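Local coordinates for protein betainyl-CoA thiolase (Pseudomonas putida, PDB 2HLJ) that probably acts on acyl-CoA thioesters, as a hotdog-fold enzyme of the thioesterase superfamily with acyltransferase or hydrolase activity, at residues Ser56-Val70 with Phe101-Val115. Residues are numbered along the deposited sequence; the frame is centred on the assembly and turned at random. Where two conformers were deposited one is given.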
loop_
_atom_site.group_PDB
_atom_site.type_symbol
_atom_site.label_atom_id
_atom_site.label_comp_id
_atom_site.label_asym_id
_atom_site.label_seq_id
_atom_site.Cartn_x
_atom_site.Cartn_y
_atom_site.Cartn_z
ATOM N N SER A 56 17.514 -5.231 -3.419
ATOM C CA SER A 56 18.138 -4.044 -4.038
ATOM C C SER A 56 17.117 -3.104 -4.659
ATOM O O SER A 56 17.499 -2.203 -5.410
ATOM C CB SER A 56 19.090 -4.470 -5.162
ATOM O OG SER A 56 18.381 -5.262 -6.104
ATOM N N LEU A 57 15.826 -3.321 -4.410
ATOM C CA LEU A 57 14.790 -2.419 -4.921
ATOM C C LEU A 57 14.153 -1.628 -3.774
ATOM O O LEU A 57 13.790 -2.203 -2.761
ATOM C CB LEU A 57 13.699 -3.206 -5.620
ATOM C CG LEU A 57 14.059 -3.916 -6.906
ATOM C CD1 LEU A 57 12.798 -4.522 -7.459
ATOM C CD2 LEU A 57 14.700 -2.970 -7.921
ATOM N N PHE A 58 14.005 -0.329 -3.943
ATOM C CA PHE A 58 13.277 0.487 -2.993
ATOM C C PHE A 58 11.992 0.909 -3.693
ATOM O O PHE A 58 12.034 1.474 -4.789
ATOM C CB PHE A 58 14.122 1.707 -2.609
ATOM C CG PHE A 58 13.442 2.670 -1.630
ATOM C CD1 PHE A 58 13.265 2.326 -0.287
ATOM C CD2 PHE A 58 12.987 3.915 -2.063
ATOM C CE1 PHE A 58 12.651 3.217 0.611
ATOM C CE2 PHE A 58 12.374 4.822 -1.181
ATOM C CZ PHE A 58 12.202 4.475 0.156
ATOM N N THR A 59 10.846 0.613 -3.101
ATOM C CA THR A 59 9.605 1.049 -3.709
ATOM C C THR A 59 9.487 2.558 -3.499
ATOM O O THR A 59 9.548 3.015 -2.372
ATOM C CB THR A 59 8.403 0.345 -3.118
ATOM O OG1 THR A 59 8.590 -1.081 -3.170
ATOM C CG2 THR A 59 7.166 0.720 -3.931
ATOM N N LEU A 60 9.372 3.304 -4.590
ATOM C CA LEU A 60 9.278 4.760 -4.546
ATOM C C LEU A 60 7.839 5.205 -4.252
ATOM O O LEU A 60 7.618 6.153 -3.509
ATOM C CB LEU A 60 9.735 5.373 -5.872
ATOM C CG LEU A 60 11.223 5.267 -6.168
ATOM C CD1 LEU A 60 11.526 5.711 -7.578
ATOM C CD2 LEU A 60 11.988 6.075 -5.146
ATOM N N GLU A 61 6.886 4.484 -4.826
ATOM C CA GLU A 61 5.515 4.955 -4.946
ATOM C C GLU A 61 4.645 3.800 -5.403
ATOM O O GLU A 61 5.063 2.995 -6.227
ATOM C CB GLU A 61 5.481 6.064 -5.999
ATOM C CG GLU A 61 4.268 6.943 -5.998
ATOM C CD GLU A 61 4.386 8.101 -6.983
ATOM O OE1 GLU A 61 5.450 8.293 -7.635
ATOM O OE2 GLU A 61 3.406 8.846 -7.084
ATOM N N ALA A 62 3.421 3.735 -4.896
ATOM C CA ALA A 62 2.472 2.729 -5.300
ATOM C C ALA A 62 1.059 3.250 -5.148
ATOM O O ALA A 62 0.762 4.043 -4.233
ATOM C CB ALA A 62 2.648 1.447 -4.458
ATOM N N HIS A 63 0.196 2.829 -6.072
ATOM C CA HIS A 63 -1.244 3.022 -5.938
ATOM C C HIS A 63 -1.830 1.636 -5.757
ATOM O O HIS A 63 -1.289 0.678 -6.284
ATOM C CB HIS A 63 -1.856 3.678 -7.185
ATOM C CG HIS A 63 -3.142 4.400 -6.905
ATOM N ND1 HIS A 63 -4.363 3.858 -7.216
ATOM C CD2 HIS A 63 -3.403 5.578 -6.293
ATOM C CE1 HIS A 63 -5.316 4.671 -6.812
ATOM N NE2 HIS A 63 -4.763 5.722 -6.246
ATOM N N ILE A 64 -2.911 1.515 -5.000
ATOM C CA ILE A 64 -3.595 0.251 -4.927
ATOM C C ILE A 64 -5.086 0.446 -4.900
ATOM O O ILE A 64 -5.611 1.280 -4.161
ATOM C CB ILE A 64 -3.071 -0.635 -3.759
ATOM C CG1 ILE A 64 -3.899 -1.892 -3.644
ATOM C CG2 ILE A 64 -3.079 0.076 -2.464
ATOM C CD1 ILE A 64 -3.167 -2.917 -2.828
ATOM N N ASN A 65 -5.757 -0.296 -5.771
ATOM C CA ASN A 65 -7.211 -0.345 -5.782
ATOM C C ASN A 65 -7.683 -1.643 -5.220
ATOM O O ASN A 65 -7.246 -2.686 -5.686
ATOM C CB ASN A 65 -7.702 -0.216 -7.193
ATOM C CG ASN A 65 -7.362 1.121 -7.760
ATOM O OD1 ASN A 65 -6.230 1.350 -8.190
ATOM N ND2 ASN A 65 -8.307 2.040 -7.698
ATOM N N TYR A 66 -8.626 -1.586 -4.283
ATOM C CA TYR A 66 -9.168 -2.802 -3.679
ATOM C C TYR A 66 -10.598 -2.969 -4.171
ATOM O O TYR A 66 -11.445 -2.150 -3.849
ATOM C CB TYR A 66 -9.165 -2.688 -2.163
ATOM C CG TYR A 66 -7.828 -2.372 -1.542
ATOM C CD1 TYR A 66 -7.427 -1.046 -1.320
ATOM C CD2 TYR A 66 -7.010 -3.392 -1.053
ATOM C CE1 TYR A 66 -6.229 -0.762 -0.704
ATOM C CE2 TYR A 66 -5.837 -3.105 -0.427
ATOM C CZ TYR A 66 -5.434 -1.805 -0.267
ATOM O OH TYR A 66 -4.228 -1.572 0.364
ATOM N N LEU A 67 -10.830 -3.981 -5.010
ATOM C CA LEU A 67 -12.133 -4.205 -5.635
ATOM C C LEU A 67 -12.991 -5.171 -4.829
ATOM O O LEU A 67 -14.205 -5.049 -4.837
ATOM C CB LEU A 67 -11.962 -4.703 -7.076
ATOM C CG LEU A 67 -11.276 -3.762 -8.078
ATOM C CD1 LEU A 67 -11.826 -2.323 -8.001
ATOM C CD2 LEU A 67 -9.783 -3.718 -7.920
ATOM N N HIS A 68 -12.362 -6.102 -4.109
ATOM C CA HIS A 68 -13.079 -7.140 -3.388
ATOM C C HIS A 68 -12.359 -7.568 -2.127
ATOM O O HIS A 68 -11.115 -7.615 -2.044
ATOM C CB HIS A 68 -13.251 -8.363 -4.271
ATOM C CG HIS A 68 -14.070 -8.093 -5.485
ATOM N ND1 HIS A 68 -15.445 -8.060 -5.452
ATOM C CD2 HIS A 68 -13.713 -7.785 -6.753
ATOM C CE1 HIS A 68 -15.902 -7.772 -6.658
ATOM N NE2 HIS A 68 -14.872 -7.591 -7.463
ATOM N N GLU A 69 -13.175 -7.841 -1.129
ATOM C CA GLU A 69 -12.718 -8.470 0.112
ATOM C C GLU A 69 -12.193 -9.851 -0.193
ATOM O O GLU A 69 -12.642 -10.519 -1.134
ATOM C CB GLU A 69 -13.855 -8.536 1.142
ATOM C CG GLU A 69 -14.902 -9.633 0.867
ATOM C CD GLU A 69 -15.739 -9.385 -0.414
ATOM O OE1 GLU A 69 -15.848 -8.209 -0.861
ATOM O OE2 GLU A 69 -16.292 -10.366 -0.969
ATOM N N VAL A 70 -11.236 -10.289 0.612
ATOM C CA VAL A 70 -10.676 -11.609 0.469
ATOM C C VAL A 70 -10.743 -12.257 1.828
ATOM O O VAL A 70 -10.306 -11.689 2.825
ATOM C CB VAL A 70 -9.231 -11.540 -0.070
ATOM C CG1 VAL A 70 -8.663 -12.912 -0.217
ATOM C CG2 VAL A 70 -9.214 -10.799 -1.419
ATOM N N PHE A 101 -13.491 -16.816 -10.176
ATOM C CA PHE A 101 -13.973 -15.440 -10.114
ATOM C C PHE A 101 -13.132 -14.664 -11.096
ATOM O O PHE A 101 -11.948 -14.514 -10.890
ATOM C CB PHE A 101 -13.773 -14.893 -8.694
ATOM C CG PHE A 101 -14.362 -13.532 -8.481
ATOM C CD1 PHE A 101 -15.743 -13.371 -8.385
ATOM C CD2 PHE A 101 -13.542 -12.408 -8.389
ATOM C CE1 PHE A 101 -16.290 -12.122 -8.182
ATOM C CE2 PHE A 101 -14.083 -11.147 -8.190
ATOM C CZ PHE A 101 -15.457 -11.003 -8.089
ATOM N N ASP A 102 -13.729 -14.200 -12.182
ATOM C CA ASP A 102 -12.949 -13.699 -13.299
ATOM C C ASP A 102 -12.939 -12.185 -13.402
ATOM O O ASP A 102 -13.204 -11.639 -14.476
ATOM C CB ASP A 102 -13.393 -14.346 -14.634
ATOM C CG ASP A 102 -14.843 -14.081 -14.979
ATOM O OD1 ASP A 102 -15.677 -13.970 -14.040
ATOM O OD2 ASP A 102 -15.153 -13.997 -16.195
ATOM N N GLU A 103 -12.697 -11.515 -12.276
ATOM C CA GLU A 103 -12.247 -10.114 -12.257
ATOM C C GLU A 103 -11.203 -9.950 -11.151
ATOM O O GLU A 103 -11.096 -10.796 -10.246
ATOM C CB GLU A 103 -13.406 -9.140 -12.075
ATOM C CG GLU A 103 -14.220 -9.255 -10.789
ATOM C CD GLU A 103 -15.447 -8.304 -10.757
ATOM O OE1 GLU A 103 -16.481 -8.657 -11.398
ATOM O OE2 GLU A 103 -15.382 -7.229 -10.067
ATOM N N VAL A 104 -10.400 -8.898 -11.215
ATOM C CA VAL A 104 -9.370 -8.772 -10.207
ATOM C C VAL A 104 -9.976 -8.453 -8.835
ATOM O O VAL A 104 -10.967 -7.743 -8.717
ATOM C CB VAL A 104 -8.257 -7.768 -10.566
ATOM C CG1 VAL A 104 -7.574 -8.195 -11.866
ATOM C CG2 VAL A 104 -8.798 -6.341 -10.642
ATOM N N LEU A 105 -9.337 -9.001 -7.808
ATOM C CA LEU A 105 -9.648 -8.713 -6.429
ATOM C C LEU A 105 -9.047 -7.401 -5.973
ATOM O O LEU A 105 -9.595 -6.726 -5.082
ATOM C CB LEU A 105 -9.096 -9.839 -5.545
ATOM C CG LEU A 105 -9.548 -11.261 -5.907
ATOM C CD1 LEU A 105 -8.911 -12.274 -4.999
ATOM C CD2 LEU A 105 -11.058 -11.325 -5.802
ATOM N N ALA A 106 -7.851 -7.129 -6.489
ATOM C CA ALA A 106 -7.104 -5.902 -6.231
ATOM C C ALA A 106 -6.041 -5.769 -7.305
ATOM O O ALA A 106 -5.692 -6.752 -7.954
ATOM C CB ALA A 106 -6.428 -5.969 -4.878
ATOM N N ALA A 107 -5.542 -4.557 -7.482
ATOM C CA ALA A 107 -4.477 -4.247 -8.461
ATOM C C ALA A 107 -3.596 -3.120 -7.906
ATOM O O ALA A 107 -4.081 -2.260 -7.135
ATOM C CB ALA A 107 -5.107 -3.861 -9.800
ATOM N N SER A 108 -2.315 -3.099 -8.275
ATOM C CA SER A 108 -1.413 -2.061 -7.812
ATOM C C SER A 108 -0.419 -1.712 -8.870
ATOM O O SER A 108 0.239 -2.606 -9.405
ATOM C CB SER A 108 -0.622 -2.558 -6.582
ATOM O OG SER A 108 0.179 -1.511 -6.084
ATOM N N GLU A 109 -0.281 -0.408 -9.133
ATOM C CA GLU A 109 0.726 0.143 -10.013
ATOM C C GLU A 109 1.846 0.639 -9.128
ATOM O O GLU A 109 1.575 1.323 -8.153
ATOM C CB GLU A 109 0.121 1.340 -10.777
ATOM C CG GLU A 109 1.027 1.879 -11.873
ATOM C CD GLU A 109 0.534 3.181 -12.471
ATOM O OE1 GLU A 109 -0.525 3.692 -12.021
ATOM O OE2 GLU A 109 1.203 3.686 -13.408
ATOM N N GLN A 110 3.098 0.308 -9.449
ATOM C CA GLN A 110 4.205 0.676 -8.601
ATOM C C GLN A 110 5.389 1.102 -9.395
ATOM O O GLN A 110 5.599 0.628 -10.515
ATOM C CB GLN A 110 4.655 -0.516 -7.751
ATOM C CG GLN A 110 3.497 -1.315 -7.215
ATOM C CD GLN A 110 3.902 -2.199 -6.095
ATOM O OE1 GLN A 110 5.063 -2.578 -5.982
ATOM N NE2 GLN A 110 2.950 -2.548 -5.261
HETATM N N MSE A 111 6.172 1.974 -8.784
HETATM C CA MSE A 111 7.466 2.372 -9.318
HETATM C C MSE A 111 8.550 2.007 -8.306
HETATM O O MSE A 111 8.463 2.366 -7.140
HETATM C CB MSE A 111 7.480 3.881 -9.598
HETATM C CG MSE A 111 8.790 4.371 -10.190
HETATM SE SE MSE A 111 8.969 3.814 -12.020
HETATM C CE MSE A 111 7.575 4.908 -12.813
ATOM N N LEU A 112 9.574 1.307 -8.769
ATOM C CA LEU A 112 10.633 0.782 -7.902
ATOM C C LEU A 112 11.982 1.276 -8.419
ATOM O O LEU A 112 12.147 1.435 -9.620
ATOM C CB LEU A 112 10.589 -0.743 -7.932
ATOM C CG LEU A 112 9.240 -1.439 -7.693
ATOM C CD1 LEU A 112 9.040 -2.533 -8.652
ATOM C CD2 LEU A 112 9.208 -1.995 -6.258
ATOM N N LEU A 113 12.890 1.575 -7.492
ATOM C CA LEU A 113 14.229 2.093 -7.760
ATOM C C LEU A 113 15.258 1.031 -7.430
ATOM O O LEU A 113 15.221 0.446 -6.325
ATOM C CB LEU A 113 14.507 3.324 -6.876
ATOM C CG LEU A 113 15.905 3.959 -6.974
ATOM C CD1 LEU A 113 16.145 4.490 -8.362
ATOM C CD2 LEU A 113 16.089 5.066 -5.962
ATOM N N HIS A 114 16.176 0.785 -8.369
ATOM C CA HIS A 114 17.288 -0.119 -8.117
ATOM C C HIS A 114 18.353 0.674 -7.388
ATOM O O HIS A 114 18.801 1.713 -7.856
ATOM C CB HIS A 114 17.828 -0.726 -9.419
ATOM C CG HIS A 114 18.905 -1.763 -9.230
ATOM N ND1 HIS A 114 20.045 -1.784 -10.000
ATOM C CD2 HIS A 114 18.997 -2.832 -8.397
ATOM C CE1 HIS A 114 20.809 -2.806 -9.629
ATOM N NE2 HIS A 114 20.196 -3.459 -8.662
ATOM N N VAL A 115 18.762 0.171 -6.241
ATOM C CA VAL A 115 19.658 0.916 -5.355
ATOM C C VAL A 115 20.977 0.183 -5.188
ATOM O O VAL A 115 21.014 -1.024 -5.126
ATOM C CB VAL A 115 19.024 1.205 -3.958
ATOM C CG1 VAL A 115 17.727 1.936 -4.110
ATOM C CG2 VAL A 115 18.807 -0.058 -3.168
#
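Just past strand 57-66, His68 meets Glu103 and Phe101. Its NE2 donates to Glu103 OE2 (2.7 Å), an oxygen lying in the imidazole plane, whereas the histidine approaches from above the carboxylate plane, the two flat groups being turned 73° apart. Phe101 presents its CZ edge to one imidazole face, a T-shaped pair with centroids 4.8 Å apart. The His68 CG, beside the backbone N (chi1 -63°), turns CD2 to within 3.4 Å of Val104 O, a buried carbonyl with no hydrogen-bond partner in the model. With an alanine in place of His68, the Glu103 carboxylate would probably lose this donor, and the Phe101 edge the ring face it meets. The chain turns a corner at Glu103 and Leu105, and Leu105 O accepts from both Leu67 N and His68 N on the same face of its plane.

Beyond it the strands run antiparallel. Ser108 OG, swung anti to its own nitrogen (chi1 -176°), donates to His63 O (2.6 Å) and accepts from Gln110 NE2 (3.1 Å). A classic beta bulge sets Leu60 and Glu61 opposite Met111, and Leu60 CG leans on Leu113 CB (3.9 Å). Thr59 and Leu112 lie alongside each other, CD2 of the leucine 3.3 Å from Thr59 OG1, which bonds to Asp25 of the second subunit and to a glycerol probably from the crystallisation liquor. At the far end the edge of His114 faces Ser56 OG, and both side chains bond to Asp46.

Residues Glu61 to Asn65 also pair with the second subunit, so this ladder joins the hotdog sheet to the dimer interface; main-chain bonds hold it throughout, and His68-Glu103 and Ser108-His63 O add side-chain bonds.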